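Local coordinates for zinc uptake regulation protein (Escherichia coli, PDB 4MTE) that represses zinc-uptake genes such as znuACB by binding their operator DNA through a winged-helix domain, with zinc as cofactor, at residues Q27-Q38 / L47-E55; L71-V79 / L87-S98. All coordinates share one frame; numbering follows the deposited sequence.

Interaction 1: residues Q27-Q38 / L47-E55. With nucleotides of chain E.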
loop_
_atom_site.group_PDB
_atom_site.type_symbol
_atom_site.label_atom_id
_atom_site.label_comp_id
_atom_site.label_asym_id
_atom_site.label_seq_id
_atom_site.Cartn_x
_atom_site.Cartn_y
_atom_site.Cartn_z
ATOM N N GLN D 27 -18.633 2.108 -27.120
ATOM C CA GLN D 27 -17.938 1.891 -25.854
ATOM C C GLN D 27 -18.911 1.898 -24.687
ATOM O O GLN D 27 -19.006 0.924 -23.945
ATOM C CB GLN D 27 -16.872 2.962 -25.622
ATOM C CG GLN D 27 -15.548 2.684 -26.305
ATOM C CD GLN D 27 -14.417 3.519 -25.737
ATOM O OE1 GLN D 27 -14.648 4.526 -25.068
ATOM N NE2 GLN D 27 -13.185 3.100 -25.999
ATOM N N ARG D 28 -19.624 3.007 -24.530
ATOM C CA ARG D 28 -20.565 3.181 -23.430
ATOM C C ARG D 28 -21.591 2.051 -23.427
ATOM O O ARG D 28 -21.990 1.550 -22.371
ATOM C CB ARG D 28 -21.257 4.538 -23.561
ATOM C CG ARG D 28 -20.291 5.713 -23.513
ATOM C CD ARG D 28 -20.928 7.010 -23.988
ATOM N NE ARG D 28 -20.049 8.156 -23.767
ATOM C CZ ARG D 28 -20.341 9.409 -24.102
ATOM N NH1 ARG D 28 -21.496 9.698 -24.683
ATOM N NH2 ARG D 28 -19.470 10.377 -23.855
ATOM N N LEU D 29 -21.988 1.637 -24.624
ATOM C CA LEU D 29 -22.924 0.536 -24.800
ATOM C C LEU D 29 -22.307 -0.776 -24.312
ATOM O O LEU D 29 -22.922 -1.516 -23.537
ATOM C CB LEU D 29 -23.300 0.416 -26.277
ATOM C CG LEU D 29 -24.412 -0.565 -26.643
ATOM C CD1 LEU D 29 -25.732 -0.165 -25.993
ATOM C CD2 LEU D 29 -24.548 -0.638 -28.156
ATOM N N GLU D 30 -21.088 -1.049 -24.771
ATOM C CA GLU D 30 -20.356 -2.252 -24.378
ATOM C C GLU D 30 -20.205 -2.305 -22.864
ATOM O O GLU D 30 -20.412 -3.344 -22.238
ATOM C CB GLU D 30 -18.971 -2.284 -25.033
ATOM C CG GLU D 30 -18.097 -3.465 -24.604
ATOM C CD GLU D 30 -18.642 -4.804 -25.063
ATOM O OE1 GLU D 30 -19.494 -4.824 -25.978
ATOM O OE2 GLU D 30 -18.214 -5.840 -24.511
ATOM N N VAL D 31 -19.842 -1.170 -22.280
ATOM C CA VAL D 31 -19.676 -1.076 -20.838
ATOM C C VAL D 31 -21.008 -1.381 -20.172
ATOM O O VAL D 31 -21.079 -2.188 -19.242
ATOM C CB VAL D 31 -19.181 0.327 -20.419
ATOM C CG1 VAL D 31 -19.182 0.477 -18.902
ATOM C CG2 VAL D 31 -17.787 0.580 -20.975
ATOM N N LEU D 32 -22.061 -0.738 -20.665
ATOM C CA LEU D 32 -23.405 -0.948 -20.141
ATOM C C LEU D 32 -23.784 -2.428 -20.135
ATOM O O LEU D 32 -24.197 -2.969 -19.105
ATOM C CB LEU D 32 -24.421 -0.147 -20.959
ATOM C CG LEU D 32 -25.862 -0.110 -20.447
ATOM C CD1 LEU D 32 -25.936 0.352 -18.992
ATOM C CD2 LEU D 32 -26.698 0.789 -21.350
ATOM N N ARG D 33 -23.633 -3.094 -21.277
ATOM C CA ARG D 33 -23.993 -4.504 -21.355
ATOM C C ARG D 33 -23.104 -5.347 -20.446
ATOM O O ARG D 33 -23.600 -6.216 -19.732
ATOM C CB ARG D 33 -23.951 -5.024 -22.796
ATOM C CG ARG D 33 -22.606 -4.914 -23.482
ATOM C CD ARG D 33 -22.599 -5.660 -24.804
ATOM N NE ARG D 33 -22.901 -7.076 -24.613
ATOM C CZ ARG D 33 -22.004 -8.002 -24.288
ATOM N NH1 ARG D 33 -20.727 -7.679 -24.121
ATOM N NH2 ARG D 33 -22.384 -9.261 -24.130
ATOM N N LEU D 34 -21.800 -5.077 -20.458
ATOM C CA LEU D 34 -20.867 -5.808 -19.601
ATOM C C LEU D 34 -21.276 -5.687 -18.141
ATOM O O LEU D 34 -21.187 -6.649 -17.380
ATOM C CB LEU D 34 -19.437 -5.293 -19.778
ATOM C CG LEU D 34 -18.713 -5.687 -21.067
ATOM C CD1 LEU D 34 -17.369 -4.973 -21.146
ATOM C CD2 LEU D 34 -18.533 -7.198 -21.173
ATOM N N MET D 35 -21.733 -4.502 -17.757
ATOM C CA MET D 35 -22.237 -4.294 -16.407
ATOM C C MET D 35 -23.552 -5.035 -16.211
ATOM O O MET D 35 -23.807 -5.590 -15.143
ATOM C CB MET D 35 -22.438 -2.806 -16.135
ATOM C CG MET D 35 -21.144 -2.034 -15.958
ATOM S SD MET D 35 -21.422 -0.361 -15.354
ATOM C CE MET D 35 -21.943 -0.699 -13.675
ATOM N N SER D 36 -24.385 -5.043 -17.246
ATOM C CA SER D 36 -25.687 -5.698 -17.172
ATOM C C SER D 36 -25.577 -7.213 -16.968
ATOM O O SER D 36 -26.491 -7.839 -16.429
ATOM C CB SER D 36 -26.504 -5.394 -18.429
ATOM O OG SER D 36 -26.162 -6.263 -19.492
ATOM N N LEU D 37 -24.457 -7.795 -17.387
ATOM C CA LEU D 37 -24.243 -9.235 -17.252
ATOM C C LEU D 37 -23.888 -9.626 -15.822
ATOM O O LEU D 37 -23.948 -10.800 -15.458
ATOM C CB LEU D 37 -23.126 -9.700 -18.188
ATOM C CG LEU D 37 -23.340 -9.507 -19.690
ATOM C CD1 LEU D 37 -22.165 -10.095 -20.457
ATOM C CD2 LEU D 37 -24.658 -10.117 -20.156
ATOM N N GLN D 38 -23.513 -8.642 -15.012
ATOM C CA GLN D 38 -23.060 -8.910 -13.655
ATOM C C GLN D 38 -24.226 -9.263 -12.742
ATOM O O GLN D 38 -25.304 -8.675 -12.834
ATOM C CB GLN D 38 -22.299 -7.705 -13.098
ATOM C CG GLN D 38 -21.063 -7.342 -13.904
ATOM C CD GLN D 38 -20.039 -8.460 -13.926
ATOM O OE1 GLN D 38 -19.663 -8.988 -12.881
ATOM N NE2 GLN D 38 -19.585 -8.829 -15.118
ATOM N N LEU D 47 -14.162 -4.190 -14.466
ATOM C CA LEU D 47 -14.906 -3.833 -15.666
ATOM C C LEU D 47 -13.931 -3.526 -16.794
ATOM O O LEU D 47 -14.148 -3.903 -17.948
ATOM C CB LEU D 47 -15.778 -2.614 -15.376
ATOM C CG LEU D 47 -16.835 -2.216 -16.402
ATOM C CD1 LEU D 47 -17.847 -3.338 -16.629
ATOM C CD2 LEU D 47 -17.520 -0.950 -15.912
ATOM N N LEU D 48 -12.846 -2.841 -16.445
ATOM C CA LEU D 48 -11.775 -2.558 -17.390
ATOM C C LEU D 48 -11.205 -3.865 -17.927
ATOM O O LEU D 48 -11.038 -4.025 -19.134
ATOM C CB LEU D 48 -10.667 -1.747 -16.717
ATOM C CG LEU D 48 -9.434 -1.422 -17.562
ATOM C CD1 LEU D 48 -9.806 -0.699 -18.852
ATOM C CD2 LEU D 48 -8.456 -0.592 -16.741
ATOM N N ASP D 49 -10.918 -4.799 -17.023
ATOM C CA ASP D 49 -10.392 -6.108 -17.408
ATOM C C ASP D 49 -11.354 -6.844 -18.343
ATOM O O ASP D 49 -10.925 -7.449 -19.323
ATOM C CB ASP D 49 -10.100 -6.969 -16.172
ATOM C CG ASP D 49 -8.846 -6.533 -15.429
ATOM O OD1 ASP D 49 -7.918 -5.998 -16.072
ATOM O OD2 ASP D 49 -8.785 -6.738 -14.198
ATOM N N LEU D 50 -12.649 -6.794 -18.042
ATOM C CA LEU D 50 -13.648 -7.385 -18.931
ATOM C C LEU D 50 -13.627 -6.705 -20.296
ATOM O O LEU D 50 -13.649 -7.366 -21.334
ATOM C CB LEU D 50 -15.050 -7.259 -18.335
ATOM C CG LEU D 50 -15.348 -8.056 -17.066
ATOM C CD1 LEU D 50 -16.785 -7.803 -16.630
ATOM C CD2 LEU D 50 -15.093 -9.547 -17.272
ATOM N N LEU D 51 -13.584 -5.378 -20.281
ATOM C CA LEU D 51 -13.623 -4.587 -21.504
ATOM C C LEU D 51 -12.412 -4.846 -22.403
ATOM O O LEU D 51 -12.455 -4.569 -23.603
ATOM C CB LEU D 51 -13.702 -3.102 -21.146
ATOM C CG LEU D 51 -13.978 -2.105 -22.274
ATOM C CD1 LEU D 51 -15.353 -2.338 -22.893
ATOM C CD2 LEU D 51 -13.850 -0.686 -21.744
ATOM N N ARG D 52 -11.339 -5.383 -21.828
ATOM C CA ARG D 52 -10.098 -5.608 -22.570
ATOM C C ARG D 52 -10.205 -6.755 -23.570
ATOM O O ARG D 52 -9.593 -6.710 -24.637
ATOM C CB ARG D 52 -8.941 -5.897 -21.614
ATOM C CG ARG D 52 -8.327 -4.675 -20.963
ATOM C CD ARG D 52 -7.021 -5.043 -20.287
ATOM N NE ARG D 52 -6.527 -3.992 -19.402
ATOM C CZ ARG D 52 -5.993 -2.849 -19.818
ATOM N NH1 ARG D 52 -5.891 -2.586 -21.113
ATOM N NH2 ARG D 52 -5.568 -1.960 -18.931
ATOM N N GLU D 53 -10.969 -7.783 -23.213
ATOM C CA GLU D 53 -11.115 -8.969 -24.054
ATOM C C GLU D 53 -11.611 -8.592 -25.446
ATOM O O GLU D 53 -11.324 -9.280 -26.427
ATOM C CB GLU D 53 -12.079 -9.961 -23.402
ATOM C CG GLU D 53 -11.614 -10.471 -22.047
ATOM C CD GLU D 53 -12.716 -11.174 -21.280
ATOM O OE1 GLU D 53 -13.579 -11.808 -21.923
ATOM O OE2 GLU D 53 -12.721 -11.087 -20.033
ATOM N N ALA D 54 -12.352 -7.491 -25.517
ATOM C CA ALA D 54 -12.841 -6.952 -26.779
ATOM C C ALA D 54 -11.924 -5.825 -27.240
ATOM O O ALA D 54 -11.402 -5.850 -28.356
ATOM C CB ALA D 54 -14.262 -6.437 -26.609
ATOM N N GLU D 55 -11.735 -4.844 -26.362
ATOM C CA GLU D 55 -10.939 -3.659 -26.657
ATOM C C GLU D 55 -9.684 -3.640 -25.781
ATOM O O GLU D 55 -9.639 -2.929 -24.777
ATOM C CB GLU D 55 -11.779 -2.400 -26.411
ATOM C CG GLU D 55 -13.085 -2.370 -27.196
ATOM C CD GLU D 55 -14.009 -1.248 -26.760
ATOM O OE1 GLU D 55 -15.053 -1.544 -26.141
ATOM O OE2 GLU D 55 -13.700 -0.072 -27.045
ATOM P P DG E 5 -19.920 13.278 -25.810
ATOM O OP1 DG E 5 -21.118 12.414 -25.913
ATOM O OP2 DG E 5 -19.521 13.829 -24.495
ATOM O "O5'" DG E 5 -18.674 12.485 -26.417
ATOM C "C5'" DG E 5 -18.794 11.934 -27.722
ATOM C "C4'" DG E 5 -17.490 11.312 -28.183
ATOM O "O4'" DG E 5 -16.527 12.364 -28.437
ATOM C "C3'" DG E 5 -16.846 10.346 -27.193
ATOM O "O3'" DG E 5 -16.823 9.049 -27.790
ATOM C "C2'" DG E 5 -15.457 10.932 -26.910
ATOM C "C1'" DG E 5 -15.243 11.950 -28.025
ATOM N N9 DG E 5 -14.503 13.155 -27.655
ATOM C C8 DG E 5 -14.898 14.146 -26.788
ATOM N N7 DG E 5 -14.025 15.110 -26.671
ATOM C C5 DG E 5 -12.991 14.734 -27.521
ATOM C C6 DG E 5 -11.768 15.380 -27.817
ATOM O O6 DG E 5 -11.341 16.453 -27.369
ATOM N N1 DG E 5 -11.007 14.657 -28.735
ATOM C C2 DG E 5 -11.381 13.458 -29.297
ATOM N N2 DG E 5 -10.526 12.896 -30.165
ATOM N N3 DG E 5 -12.523 12.841 -29.029
ATOM C C4 DG E 5 -13.273 13.535 -28.138
ATOM P P DG E 7 -10.533 4.670 -28.073
ATOM O OP1 DG E 7 -10.552 3.501 -28.979
ATOM O OP2 DG E 7 -10.962 4.517 -26.665
ATOM O "O5'" DG E 7 -9.063 5.290 -28.073
ATOM C "C5'" DG E 7 -8.560 5.839 -29.282
ATOM C "C4'" DG E 7 -7.071 6.095 -29.169
ATOM O "O4'" DG E 7 -6.842 7.399 -28.576
ATOM C "C3'" DG E 7 -6.330 5.092 -28.297
ATOM O "O3'" DG E 7 -5.056 4.816 -28.871
ATOM C "C2'" DG E 7 -6.270 5.798 -26.942
ATOM C "C1'" DG E 7 -6.180 7.269 -27.330
ATOM N N9 DG E 7 -6.805 8.212 -26.407
ATOM C C8 DG E 7 -8.012 8.117 -25.754
ATOM N N7 DG E 7 -8.276 9.155 -25.006
ATOM C C5 DG E 7 -7.179 9.992 -25.181
ATOM C C6 DG E 7 -6.885 11.263 -24.633
ATOM O O6 DG E 7 -7.560 11.942 -23.846
ATOM N N1 DG E 7 -5.657 11.747 -25.082
ATOM C C2 DG E 7 -4.820 11.085 -25.952
ATOM N N2 DG E 7 -3.672 11.685 -26.291
ATOM N N3 DG E 7 -5.083 9.898 -26.470
ATOM C C4 DG E 7 -6.273 9.420 -26.042
ATOM P P DT E 6 -16.292 7.775 -26.967
ATOM O OP1 DT E 6 -16.935 6.569 -27.533
ATOM O OP2 DT E 6 -16.436 8.066 -25.522
ATOM O "O5'" DT E 6 -14.738 7.725 -27.323
ATOM C "C5'" DT E 6 -14.375 7.786 -28.700
ATOM C "C4'" DT E 6 -12.872 7.709 -28.885
ATOM O "O4'" DT E 6 -12.295 9.019 -28.661
ATOM C "C3'" DT E 6 -12.156 6.739 -27.949
ATOM O "O3'" DT E 6 -11.416 5.826 -28.751
ATOM C "C2'" DT E 6 -11.300 7.644 -27.060
ATOM C "C1'" DT E 6 -11.096 8.874 -27.935
ATOM N N1 DT E 6 -10.860 10.169 -27.221
ATOM C C2 DT E 6 -9.775 10.932 -27.584
ATOM O O2 DT E 6 -8.972 10.621 -28.449
ATOM N N3 DT E 6 -9.658 12.099 -26.884
ATOM C C4 DT E 6 -10.473 12.593 -25.884
ATOM O O4 DT E 6 -10.238 13.674 -25.337
ATOM C C5 DT E 6 -11.595 11.746 -25.553
ATOM C C7 DT E 6 -12.570 12.155 -24.485
ATOM C C6 DT E 6 -11.731 10.594 -26.232
#
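With CG anti to the backbone N (chi1 -169° in Leu47, -170° in Leu51), Leu47 and Leu51 swing their methyls onto helix 27-36. The fork of Leu47 closes on Met35 CG, with CD1 at 3.6 Å from it and also touching Leu34 CB; Leu47 CD2 lies 3.7 Å from Val31 CG1 as well. One turn on, Leu51 CD1 meets the aliphatic part of Glu30 at CG and, crossing at about a right angle, Leu34 CD1 at 3.7 Å. The short helix axes pass 10.4 Å apart with their directions at 114°. The bend at chi2 of Glu30 lays CG on Leu51 and takes the carboxylate to Arg33, one turn further along the same helix, in a salt bridge from OE2 to Arg33 NH1 at 3.1 Å. At the DNA end Gln27 is extended, and its NE2 makes two weak hydrogen bonds, to Glu55 OE2 at 3.4 Å and to OP2 of DG7 of chain E at 2.7 Å. Arg28, the next residue, reaches another phosphate of the same strand: NH1 donates to OP1 of DG5 of chain E at 3.0 Å and to Arg23 O, with Phe69 in cation-pi contact. Helix 60-72 closes over Val31 and Met35 in this winged-helix domain. The two helices thus meet through aliphatic side chains, while Gln27 and Arg28 bond phosphate oxygens, consistent with this end contributing backbone contacts more than sequence reading.

Interaction 2: residues L71-V79 / L87-S98. With ZN (zinc ion), chain N; nucleotides of chain F.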
loop_
_atom_site.group_PDB
_atom_site.type_symbol
_atom_site.label_atom_id
_atom_site.label_comp_id
_atom_site.label_asym_id
_atom_site.label_seq_id
_atom_site.Cartn_x
_atom_site.Cartn_y
_atom_site.Cartn_z
ATOM N N LEU D 71 -23.657 7.188 -15.396
ATOM C CA LEU D 71 -24.106 7.700 -14.107
ATOM C C LEU D 71 -24.949 8.945 -14.310
ATOM O O LEU D 71 -26.003 9.104 -13.697
ATOM C CB LEU D 71 -22.912 8.042 -13.220
ATOM C CG LEU D 71 -22.230 6.862 -12.531
ATOM C CD1 LEU D 71 -20.838 7.258 -12.057
ATOM C CD2 LEU D 71 -23.084 6.375 -11.372
ATOM N N GLU D 72 -24.469 9.831 -15.174
ATOM C CA GLU D 72 -25.174 11.069 -15.464
ATOM C C GLU D 72 -26.544 10.791 -16.081
ATOM O O GLU D 72 -27.524 11.450 -15.742
ATOM C CB GLU D 72 -24.341 11.945 -16.399
ATOM C CG GLU D 72 -24.855 13.368 -16.543
ATOM C CD GLU D 72 -23.965 14.227 -17.421
ATOM O OE1 GLU D 72 -22.903 13.733 -17.857
ATOM O OE2 GLU D 72 -24.327 15.395 -17.674
ATOM N N GLN D 73 -26.610 9.814 -16.982
ATOM C CA GLN D 73 -27.879 9.452 -17.616
ATOM C C GLN D 73 -28.747 8.549 -16.731
ATOM O O GLN D 73 -29.888 8.249 -17.078
ATOM C CB GLN D 73 -27.633 8.796 -18.979
ATOM C CG GLN D 73 -26.933 9.712 -19.981
ATOM C CD GLN D 73 -27.655 11.036 -20.171
ATOM O OE1 GLN D 73 -28.883 11.081 -20.234
ATOM N NE2 GLN D 73 -26.897 12.123 -20.252
ATOM N N GLY D 74 -28.204 8.118 -15.597
ATOM C CA GLY D 74 -28.993 7.430 -14.587
ATOM C C GLY D 74 -29.178 5.939 -14.811
ATOM O O GLY D 74 -30.040 5.320 -14.188
ATOM N N PHE D 75 -28.365 5.357 -15.686
ATOM C CA PHE D 75 -28.436 3.926 -15.971
ATOM C C PHE D 75 -27.672 3.119 -14.928
ATOM O O PHE D 75 -27.944 1.936 -14.724
ATOM C CB PHE D 75 -27.867 3.640 -17.361
ATOM C CG PHE D 75 -28.524 4.430 -18.453
ATOM C CD1 PHE D 75 -29.874 4.723 -18.392
ATOM C CD2 PHE D 75 -27.794 4.889 -19.533
ATOM C CE1 PHE D 75 -30.484 5.452 -19.387
ATOM C CE2 PHE D 75 -28.402 5.622 -20.532
ATOM C CZ PHE D 75 -29.749 5.901 -20.456
ATOM N N VAL D 76 -26.720 3.773 -14.269
ATOM C CA VAL D 76 -25.844 3.118 -13.304
ATOM C C VAL D 76 -25.866 3.864 -11.975
ATOM O O VAL D 76 -26.091 5.073 -11.936
ATOM C CB VAL D 76 -24.390 3.050 -13.844
ATOM C CG1 VAL D 76 -23.431 2.465 -12.806
ATOM C CG2 VAL D 76 -24.343 2.238 -15.134
ATOM N N HIS D 77 -25.661 3.120 -10.891
ATOM C CA HIS D 77 -25.460 3.699 -9.571
ATOM C C HIS D 77 -24.074 3.333 -9.073
ATOM O O HIS D 77 -23.565 2.238 -9.348
ATOM C CB HIS D 77 -26.494 3.177 -8.576
ATOM C CG HIS D 77 -27.899 3.571 -8.903
ATOM N ND1 HIS D 77 -28.322 4.880 -8.912
ATOM C CD2 HIS D 77 -28.979 2.820 -9.223
ATOM C CE1 HIS D 77 -29.605 4.922 -9.232
ATOM N NE2 HIS D 77 -30.025 3.688 -9.425
ATOM N N LYS D 78 -23.474 4.259 -8.338
ATOM C CA LYS D 78 -22.229 4.004 -7.642
ATOM C C LYS D 78 -22.554 3.504 -6.242
ATOM O O LYS D 78 -23.357 4.109 -5.530
ATOM C CB LYS D 78 -21.401 5.286 -7.550
ATOM C CG LYS D 78 -20.057 5.104 -6.872
ATOM C CD LYS D 78 -19.327 6.426 -6.738
ATOM C CE LYS D 78 -17.935 6.242 -6.161
ATOM N NZ LYS D 78 -17.054 5.482 -7.088
ATOM N N VAL D 79 -21.931 2.395 -5.856
ATOM C CA VAL D 79 -22.055 1.875 -4.500
ATOM C C VAL D 79 -20.913 2.453 -3.663
ATOM O O VAL D 79 -19.757 2.059 -3.821
ATOM C CB VAL D 79 -21.998 0.331 -4.482
ATOM C CG1 VAL D 79 -22.391 -0.202 -3.110
ATOM C CG2 VAL D 79 -22.896 -0.253 -5.575
ATOM N N LEU D 87 -25.646 -1.664 -12.352
ATOM C CA LEU D 87 -26.719 -1.273 -13.247
ATOM C C LEU D 87 -27.964 -0.944 -12.433
ATOM O O LEU D 87 -28.252 -1.598 -11.430
ATOM C CB LEU D 87 -27.021 -2.407 -14.228
ATOM C CG LEU D 87 -28.063 -2.125 -15.313
ATOM C CD1 LEU D 87 -27.564 -1.065 -16.287
ATOM C CD2 LEU D 87 -28.416 -3.410 -16.043
ATOM N N CYS D 88 -28.686 0.088 -12.855
ATOM C CA CYS D 88 -29.978 0.411 -12.269
ATOM C C CYS D 88 -31.062 -0.394 -12.974
ATOM O O CYS D 88 -31.168 -0.355 -14.199
ATOM C CB CYS D 88 -30.268 1.903 -12.411
ATOM S SG CYS D 88 -31.938 2.359 -11.923
ATOM N N HIS D 89 -31.858 -1.128 -12.201
ATOM C CA HIS D 89 -32.946 -1.933 -12.752
ATOM C C HIS D 89 -34.278 -1.213 -12.577
ATOM O O HIS D 89 -35.329 -1.849 -12.519
ATOM C CB HIS D 89 -32.993 -3.299 -12.063
ATOM C CG HIS D 89 -31.732 -4.093 -12.212
ATOM N ND1 HIS D 89 -31.511 -4.948 -13.269
ATOM C CD2 HIS D 89 -30.625 -4.158 -11.435
ATOM C CE1 HIS D 89 -30.319 -5.506 -13.139
ATOM N NE2 HIS D 89 -29.762 -5.044 -12.035
ATOM N N LEU D 90 -34.224 0.115 -12.509
ATOM C CA LEU D 90 -35.401 0.928 -12.215
ATOM C C LEU D 90 -35.396 2.273 -12.942
ATOM O O LEU D 90 -36.038 3.216 -12.486
ATOM C CB LEU D 90 -35.483 1.202 -10.709
ATOM C CG LEU D 90 -35.557 0.015 -9.749
ATOM C CD1 LEU D 90 -35.429 0.520 -8.320
ATOM C CD2 LEU D 90 -36.856 -0.755 -9.935
ATOM N N PHE D 91 -34.680 2.373 -14.060
ATOM C CA PHE D 91 -34.606 3.646 -14.780
ATOM C C PHE D 91 -35.656 3.748 -15.889
ATOM O O PHE D 91 -35.729 4.758 -16.589
ATOM C CB PHE D 91 -33.190 3.904 -15.327
ATOM C CG PHE D 91 -32.745 2.936 -16.394
ATOM C CD1 PHE D 91 -33.283 2.983 -17.669
ATOM C CD2 PHE D 91 -31.757 2.001 -16.129
ATOM C CE1 PHE D 91 -32.867 2.102 -18.647
ATOM C CE2 PHE D 91 -31.335 1.121 -17.108
ATOM C CZ PHE D 91 -31.890 1.173 -18.367
ATOM N N ASP D 92 -36.465 2.703 -16.042
ATOM C CA ASP D 92 -37.567 2.723 -17.004
ATOM C C ASP D 92 -38.695 3.631 -16.510
ATOM O O ASP D 92 -39.504 4.118 -17.300
ATOM C CB ASP D 92 -38.094 1.307 -17.270
ATOM C CG ASP D 92 -38.337 0.520 -15.997
ATOM O OD1 ASP D 92 -37.725 0.855 -14.961
ATOM O OD2 ASP D 92 -39.134 -0.441 -16.036
ATOM N N GLN D 93 -38.735 3.849 -15.199
ATOM C CA GLN D 93 -39.665 4.791 -14.583
ATOM C C GLN D 93 -38.968 6.143 -14.447
ATOM O O GLN D 93 -37.763 6.240 -14.685
ATOM C CB GLN D 93 -40.096 4.275 -13.206
ATOM C CG GLN D 93 -38.943 4.020 -12.245
ATOM C CD GLN D 93 -39.407 3.707 -10.836
ATOM O OE1 GLN D 93 -38.859 4.221 -9.861
ATOM N NE2 GLN D 93 -40.418 2.851 -10.721
ATOM N N PRO D 94 -39.718 7.197 -14.076
ATOM C CA PRO D 94 -39.043 8.462 -13.762
ATOM C C PRO D 94 -38.020 8.286 -12.642
ATOM O O PRO D 94 -38.154 7.351 -11.850
ATOM C CB PRO D 94 -40.193 9.382 -13.321
ATOM C CG PRO D 94 -41.375 8.480 -13.097
ATOM C CD PRO D 94 -41.183 7.338 -14.034
ATOM N N THR D 95 -37.018 9.163 -12.592
ATOM C CA THR D 95 -35.914 9.043 -11.638
ATOM C C THR D 95 -36.401 8.781 -10.216
ATOM O O THR D 95 -37.493 9.203 -9.834
ATOM C CB THR D 95 -35.020 10.296 -11.653
ATOM O OG1 THR D 95 -35.820 11.464 -11.438
ATOM C CG2 THR D 95 -34.301 10.414 -12.990
ATOM N N HIS D 96 -35.574 8.091 -9.438
ATOM C CA HIS D 96 -36.024 7.461 -8.206
ATOM C C HIS D 96 -35.029 7.607 -7.064
ATOM O O HIS D 96 -33.880 8.002 -7.268
ATOM C CB HIS D 96 -36.229 5.971 -8.474
ATOM C CG HIS D 96 -35.006 5.291 -9.007
ATOM N ND1 HIS D 96 -34.575 5.450 -10.307
ATOM C CD2 HIS D 96 -34.112 4.467 -8.412
ATOM C CE1 HIS D 96 -33.473 4.745 -10.492
ATOM N NE2 HIS D 96 -33.170 4.140 -9.358
ATOM N N THR D 97 -35.497 7.283 -5.863
ATOM C CA THR D 97 -34.628 7.048 -4.720
ATOM C C THR D 97 -34.530 5.540 -4.561
ATOM O O THR D 97 -35.449 4.816 -4.948
ATOM C CB THR D 97 -35.192 7.662 -3.422
ATOM O OG1 THR D 97 -34.271 7.437 -2.347
ATOM C CG2 THR D 97 -36.549 7.050 -3.065
ATOM N N SER D 98 -33.429 5.061 -3.994
ATOM C CA SER D 98 -33.236 3.625 -3.851
ATOM C C SER D 98 -32.342 3.269 -2.678
ATOM O O SER D 98 -31.497 4.059 -2.257
ATOM C CB SER D 98 -32.636 3.046 -5.126
ATOM O OG SER D 98 -31.308 3.499 -5.318
HETATM ZN ZN ZN N . -31.777 2.734 -9.728
ATOM P P DA F 21 -13.283 4.591 -7.538
ATOM O OP1 DA F 21 -14.371 5.229 -6.768
ATOM O OP2 DA F 21 -13.584 3.539 -8.531
ATOM O "O5'" DA F 21 -12.480 5.748 -8.283
ATOM C "C5'" DA F 21 -12.034 6.840 -7.505
ATOM C "C4'" DA F 21 -11.228 7.816 -8.341
ATOM O "O4'" DA F 21 -10.001 7.187 -8.776
ATOM C "C3'" DA F 21 -11.903 8.313 -9.618
ATOM O "O3'" DA F 21 -12.277 9.663 -9.401
ATOM C "C2'" DA F 21 -10.849 8.140 -10.719
ATOM C "C1'" DA F 21 -9.575 7.885 -9.925
ATOM N N9 DA F 21 -8.546 7.095 -10.591
ATOM C C8 DA F 21 -8.554 5.756 -10.872
ATOM N N7 DA F 21 -7.463 5.336 -11.475
ATOM C C5 DA F 21 -6.688 6.478 -11.587
ATOM C C6 DA F 21 -5.411 6.723 -12.130
ATOM N N6 DA F 21 -4.632 5.791 -12.692
ATOM N N1 DA F 21 -4.954 7.986 -12.070
ATOM C C2 DA F 21 -5.707 8.938 -11.513
ATOM N N3 DA F 21 -6.913 8.832 -10.971
ATOM C C4 DA F 21 -7.344 7.567 -11.045
#
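Phe75 puts CD1 over the centre of the Phe91 ring, 3.7 Å above its plane. The pair is edge-to-face, with centroids 4.9 Å apart and planes at 56°. Phe91 has CG between its backbone N and carbonyl carbon (chi1 66°), a rotation that brings the ring face to Phe75; its CB lies against Gly74 O. Leu9 of helix 6-20 touches Phe91, and Ala13 and Cys17 of that helix touch Phe75. Gly74 itself, at positive phi, ends helix 60-72 in a Schellman motif before the chain enters strand 76-79. This strand and 84-87 form the wing of the winged-helix domain; Val76 and Leu87 are an antiparallel non-hydrogen-bonded pair, and just beyond it Cys88 N donates to Phe75 O at 2.7 Å, nearly straight. Cys88, held by this bond, is itself a zinc ligand, its SG 2.2 Å from the metal. His77 NE2 and His96 NE2 each bind the zinc ion at 2.0 Å, and Glu111 completes a site that joins the wing, the loop after it and strand 109-112. The two imidazoles approach rim to rim, planes at 85°, both NE2 atoms aimed at the metal. On the strand's other side, Lys78 NZ donates to OP1 of DA21 of chain F at 2.7 Å.

Interaction 1 lies in the winged-helix domain; interaction 2 runs from its wing into the loop toward strand 99-103. They share a core: from helix 27-36, Leu32 and Ser36 pack on Leu87 and Met35 CE lies against Val76, so that this helix rests directly on the wing. Each is partly buried, with an apolar inner side and a phosphate contact at its margin, to chain E in one and chain F in the other. The central chemistry differs. Interaction 1 is helix-on-helix aliphatic packing, whereas interaction 2, nearer the centre of the chain, is fixed by an aromatic pair and metal bonds, and through Glu111 it reaches beyond the wing.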